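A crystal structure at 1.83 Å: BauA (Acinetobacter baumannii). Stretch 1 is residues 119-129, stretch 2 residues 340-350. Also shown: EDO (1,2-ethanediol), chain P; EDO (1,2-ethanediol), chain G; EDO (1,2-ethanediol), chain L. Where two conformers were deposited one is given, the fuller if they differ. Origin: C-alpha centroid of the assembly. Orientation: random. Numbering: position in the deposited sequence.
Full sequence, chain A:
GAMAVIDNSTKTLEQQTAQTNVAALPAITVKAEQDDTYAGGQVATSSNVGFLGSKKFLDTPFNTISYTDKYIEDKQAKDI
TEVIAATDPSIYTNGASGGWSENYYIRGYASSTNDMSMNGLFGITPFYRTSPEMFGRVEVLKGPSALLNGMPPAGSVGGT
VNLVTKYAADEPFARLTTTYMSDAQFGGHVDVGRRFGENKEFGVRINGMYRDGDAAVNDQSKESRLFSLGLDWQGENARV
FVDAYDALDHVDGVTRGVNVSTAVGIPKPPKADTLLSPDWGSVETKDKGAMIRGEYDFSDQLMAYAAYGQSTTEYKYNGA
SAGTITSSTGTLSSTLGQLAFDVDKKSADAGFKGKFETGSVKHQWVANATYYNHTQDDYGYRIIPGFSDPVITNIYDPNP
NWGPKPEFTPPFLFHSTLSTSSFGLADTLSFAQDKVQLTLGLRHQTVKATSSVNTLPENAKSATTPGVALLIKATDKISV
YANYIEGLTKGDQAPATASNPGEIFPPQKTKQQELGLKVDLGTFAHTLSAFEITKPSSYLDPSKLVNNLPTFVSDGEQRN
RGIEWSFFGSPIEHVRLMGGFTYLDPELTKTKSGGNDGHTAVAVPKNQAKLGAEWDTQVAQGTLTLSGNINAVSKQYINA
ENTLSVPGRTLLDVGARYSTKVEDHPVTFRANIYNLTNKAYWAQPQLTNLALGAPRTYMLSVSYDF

Stretch 1, residues 119-129: NGLFGITPFYR
Stretch 2, residues 340-350: AFDVDKKSADA

A β-strand can hold an irregular segment against one of its faces without forming a sheet with it, the inward side chains and a few waters doing the work of backbone pairing. BauA gives a compact example. Residues 340-350 are extended throughout, so side chains alternate: Phe341, Val343, Lys345, Ser347 and Asp349 point toward residues 119-129, which are mostly loop. The two run antiparallel in register, Leu121 lying near Asp349 (CA to CA 7.1 Å), Gly123 near Ser347 (6.3 Å) and Phe127 near Val343 (9.5 Å), and together they bury 475 Å².

Lys345 is covered most. Its chi1 is m and chi2 t, while chi3 (-96°) and chi4 (149°) lie between wells. The chain passes Gly123, whose O is 3.7 Å from Lys345 CB, and brings NZ to the edge of the Phe127 ring, 4.4 Å from CD1. NZ does not bond directly to Thr125 O, 4.3 Å away; water 3 bridges them, accepting from Lys345 NZ and donating to Thr125 O, both at 2.8 Å.

Ser347, with chi1 p, supplies the one direct hydrogen bond, from its OG to Phe122 O at 2.8 Å. The same OG accepts from water 2 (2.9 Å), which also donates to Gly123 O (2.9 Å). Gly123 adopts phi/psi 85/16, a positive phi that favours glycine. Two apolar carbons also come close to the hydroxyl: Ile124 CD1 lies 3.4 Å from Ser347 OG, and Leu121 CG 3.7 Å from it.

Phe127, with chi1 t and chi2 77°, anchors the other end. Its CE2 meets Phe341 CZ at 3.4 Å; the rings are oblique, centroids 5.2 Å apart and planes at 59°, with Phe341 chi1 p. Beyond Leu121, water 1 donates to Gly120 O (2.7 Å) and Asp349 OD2 (2.6 Å), repeating the bridging principle.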

# COMPACT_ATOMS: atom_id res chain seq x y z
N ASN A 119 -22.86 -4.78 33.36
CA ASN A 119 -22.82 -5.56 34.59
C ASN A 119 -24.18 -6.24 34.79
O ASN A 119 -24.70 -6.31 35.93
CB ASN A 119 -22.48 -4.65 35.77
CG ASN A 119 -21.12 -3.99 35.63
OD1 ASN A 119 -20.16 -4.64 35.22
ND2 ASN A 119 -21.04 -2.72 35.98
N GLY A 120 -24.78 -6.72 33.70
CA GLY A 120 -25.99 -7.54 33.74
C GLY A 120 -27.28 -6.73 33.65
O GLY A 120 -28.36 -7.32 33.57
N LEU A 121 -27.19 -5.40 33.69
CA LEU A 121 -28.36 -4.50 33.70
C LEU A 121 -28.57 -3.85 32.33
O LEU A 121 -27.66 -3.21 31.80
CB LEU A 121 -28.15 -3.42 34.77
CG LEU A 121 -29.38 -2.58 35.13
CD1 LEU A 121 -30.47 -3.44 35.77
CD2 LEU A 121 -29.00 -1.43 36.06
N PHE A 122 -29.81 -3.90 31.84
CA PHE A 122 -30.18 -3.33 30.54
C PHE A 122 -30.62 -1.87 30.72
O PHE A 122 -30.92 -1.42 31.83
CB PHE A 122 -31.23 -4.23 29.90
CG PHE A 122 -30.75 -5.63 29.61
CD1 PHE A 122 -30.81 -6.63 30.56
CD2 PHE A 122 -30.14 -5.92 28.40
CE1 PHE A 122 -30.29 -7.89 30.32
CE2 PHE A 122 -29.62 -7.19 28.15
CZ PHE A 122 -29.73 -8.18 29.10
N GLY A 123 -30.52 -1.09 29.63
CA GLY A 123 -30.98 0.29 29.59
C GLY A 123 -29.98 1.32 30.11
O GLY A 123 -30.38 2.48 30.38
N ILE A 124 -28.69 0.94 30.24
CA ILE A 124 -27.66 1.83 30.82
C ILE A 124 -26.65 2.29 29.75
O ILE A 124 -26.10 3.41 29.83
CB ILE A 124 -26.93 1.14 31.98
CG1 ILE A 124 -27.91 0.52 32.98
CG2 ILE A 124 -25.95 2.09 32.64
CD1 ILE A 124 -28.89 1.53 33.53
N THR A 125 -26.28 1.37 28.86
CA THR A 125 -25.21 1.55 27.86
C THR A 125 -25.59 2.61 26.83
O THR A 125 -26.76 2.91 26.60
CB THR A 125 -24.89 0.21 27.18
OG1 THR A 125 -26.12 -0.41 26.81
CG2 THR A 125 -24.11 -0.73 28.07
N PRO A 126 -24.59 3.17 26.11
CA PRO A 126 -24.88 4.12 25.03
C PRO A 126 -25.83 3.52 23.98
O PRO A 126 -25.78 2.33 23.72
CB PRO A 126 -23.49 4.42 24.47
CG PRO A 126 -22.59 4.24 25.65
CD PRO A 126 -23.15 3.03 26.37
N PHE A 127 -26.69 4.37 23.43
CA PHE A 127 -27.83 3.91 22.63
C PHE A 127 -27.39 3.24 21.32
O PHE A 127 -27.92 2.21 20.96
CB PHE A 127 -28.74 5.10 22.32
CG PHE A 127 -30.15 4.74 21.94
CD1 PHE A 127 -31.07 4.38 22.90
CD2 PHE A 127 -30.58 4.86 20.62
CE1 PHE A 127 -32.40 4.16 22.56
CE2 PHE A 127 -31.90 4.60 20.28
CZ PHE A 127 -32.81 4.24 21.25
N TYR A 128 -26.40 3.82 20.62
CA TYR A 128 -26.11 3.41 19.24
C TYR A 128 -24.64 3.03 19.03
O TYR A 128 -24.33 2.31 18.07
CB TYR A 128 -26.48 4.53 18.26
CG TYR A 128 -27.92 4.62 17.86
CD1 TYR A 128 -28.74 3.50 17.79
CD2 TYR A 128 -28.48 5.85 17.59
CE1 TYR A 128 -30.05 3.59 17.34
CE2 TYR A 128 -29.77 5.96 17.09
CZ TYR A 128 -30.57 4.84 17.03
OH TYR A 128 -31.85 4.98 16.59
N ARG A 129 -23.70 3.62 19.78
CA ARG A 129 -22.29 3.23 19.65
C ARG A 129 -21.59 3.42 20.99
O ARG A 129 -21.78 4.43 21.64
CB ARG A 129 -21.59 4.04 18.55
CG ARG A 129 -20.10 3.75 18.40
CD ARG A 129 -19.65 3.84 16.94
NE ARG A 129 -19.95 5.13 16.37
CZ ARG A 129 -20.66 5.34 15.28
NH1 ARG A 129 -20.85 4.36 14.39
NH2 ARG A 129 -21.06 6.57 15.03
N ALA A 340 -34.27 14.13 15.56
CA ALA A 340 -33.69 14.20 16.88
C ALA A 340 -34.62 13.46 17.83
O ALA A 340 -35.84 13.43 17.59
CB ALA A 340 -33.45 15.62 17.34
N PHE A 341 -34.03 12.80 18.82
CA PHE A 341 -34.84 12.26 19.90
C PHE A 341 -34.05 12.31 21.20
O PHE A 341 -32.81 12.30 21.22
CB PHE A 341 -35.39 10.87 19.53
CG PHE A 341 -34.35 9.78 19.37
CD1 PHE A 341 -33.81 9.14 20.48
CD2 PHE A 341 -33.92 9.41 18.11
CE1 PHE A 341 -32.85 8.14 20.32
CE2 PHE A 341 -32.97 8.41 17.95
CZ PHE A 341 -32.44 7.78 19.06
N ASP A 342 -34.80 12.48 22.29
CA ASP A 342 -34.28 12.46 23.64
C ASP A 342 -35.00 11.35 24.39
O ASP A 342 -36.23 11.28 24.31
CB ASP A 342 -34.54 13.79 24.36
CG ASP A 342 -33.91 15.01 23.70
OD1 ASP A 342 -32.84 14.86 23.09
OD2 ASP A 342 -34.59 16.06 23.64
N VAL A 343 -34.25 10.52 25.10
CA VAL A 343 -34.88 9.42 25.84
C VAL A 343 -34.26 9.32 27.24
O VAL A 343 -33.03 9.43 27.43
CB VAL A 343 -34.87 8.11 25.03
CG1 VAL A 343 -33.58 7.87 24.31
CG2 VAL A 343 -35.27 6.88 25.84
N ASP A 344 -35.15 9.22 28.23
CA ASP A 344 -34.80 9.02 29.63
C ASP A 344 -35.21 7.61 30.05
O ASP A 344 -36.38 7.23 29.91
CB ASP A 344 -35.51 10.05 30.52
CG ASP A 344 -34.99 11.47 30.37
OD1 ASP A 344 -33.81 11.63 30.04
OD2 ASP A 344 -35.77 12.40 30.59
N LYS A 345 -34.24 6.85 30.57
CA LYS A 345 -34.40 5.44 30.87
C LYS A 345 -34.18 5.22 32.37
O LYS A 345 -33.27 5.80 32.95
CB LYS A 345 -33.39 4.62 30.07
CG LYS A 345 -33.61 4.57 28.56
CD LYS A 345 -32.36 4.23 27.74
CE LYS A 345 -31.68 5.49 27.23
NZ LYS A 345 -30.21 5.34 27.11
N LYS A 346 -34.89 4.24 32.92
CA LYS A 346 -34.65 3.71 34.26
C LYS A 346 -34.82 2.20 34.24
O LYS A 346 -35.68 1.68 33.54
CB LYS A 346 -35.64 4.31 35.26
CG LYS A 346 -35.54 5.82 35.45
CD LYS A 346 -36.59 6.36 36.43
CE LYS A 346 -36.95 7.81 36.19
NZ LYS A 346 -35.75 8.67 36.08
N SER A 347 -34.03 1.49 35.05
CA SER A 347 -34.06 0.06 35.03
C SER A 347 -33.65 -0.50 36.39
O SER A 347 -32.89 0.10 37.15
CB SER A 347 -33.20 -0.50 33.90
OG SER A 347 -31.89 -0.04 34.04
N ALA A 348 -34.14 -1.70 36.66
CA ALA A 348 -33.87 -2.34 37.95
C ALA A 348 -33.94 -3.84 37.79
O ALA A 348 -34.70 -4.35 36.95
CB ALA A 348 -34.86 -1.83 38.98
N ASP A 349 -33.22 -4.54 38.66
CA ASP A 349 -33.17 -5.98 38.71
C ASP A 349 -32.77 -6.35 40.14
O ASP A 349 -31.69 -5.91 40.60
CB ASP A 349 -32.16 -6.51 37.70
CG ASP A 349 -31.96 -8.01 37.69
OD1 ASP A 349 -32.58 -8.71 38.52
OD2 ASP A 349 -31.18 -8.49 36.83
N ALA A 350 -33.67 -7.04 40.85
CA ALA A 350 -33.43 -7.44 42.25
C ALA A 350 -33.90 -8.88 42.44
O ALA A 350 -34.84 -9.34 41.80
CB ALA A 350 -34.16 -6.50 43.18
C1 EDO P . -27.79 -8.17 37.18
O1 EDO P . -28.07 -8.84 38.41
C2 EDO P . -28.08 -6.69 37.31
O2 EDO P . -26.86 -6.01 37.63
C1 EDO G . -33.29 -4.72 33.78
O1 EDO G . -32.06 -5.20 33.19
C2 EDO G . -34.16 -4.01 32.75
O2 EDO G . -34.83 -4.96 31.90
C1 EDO L . -37.16 13.94 27.18
O1 EDO L . -36.38 13.85 28.37
C2 EDO L . -37.88 12.62 27.00
O2 EDO L . -38.51 12.22 28.22
O HOH W 1 -30.94 -7.31 34.47
O HOH W 2 -32.10 2.52 32.70
O HOH W 3 -29.42 3.00 25.74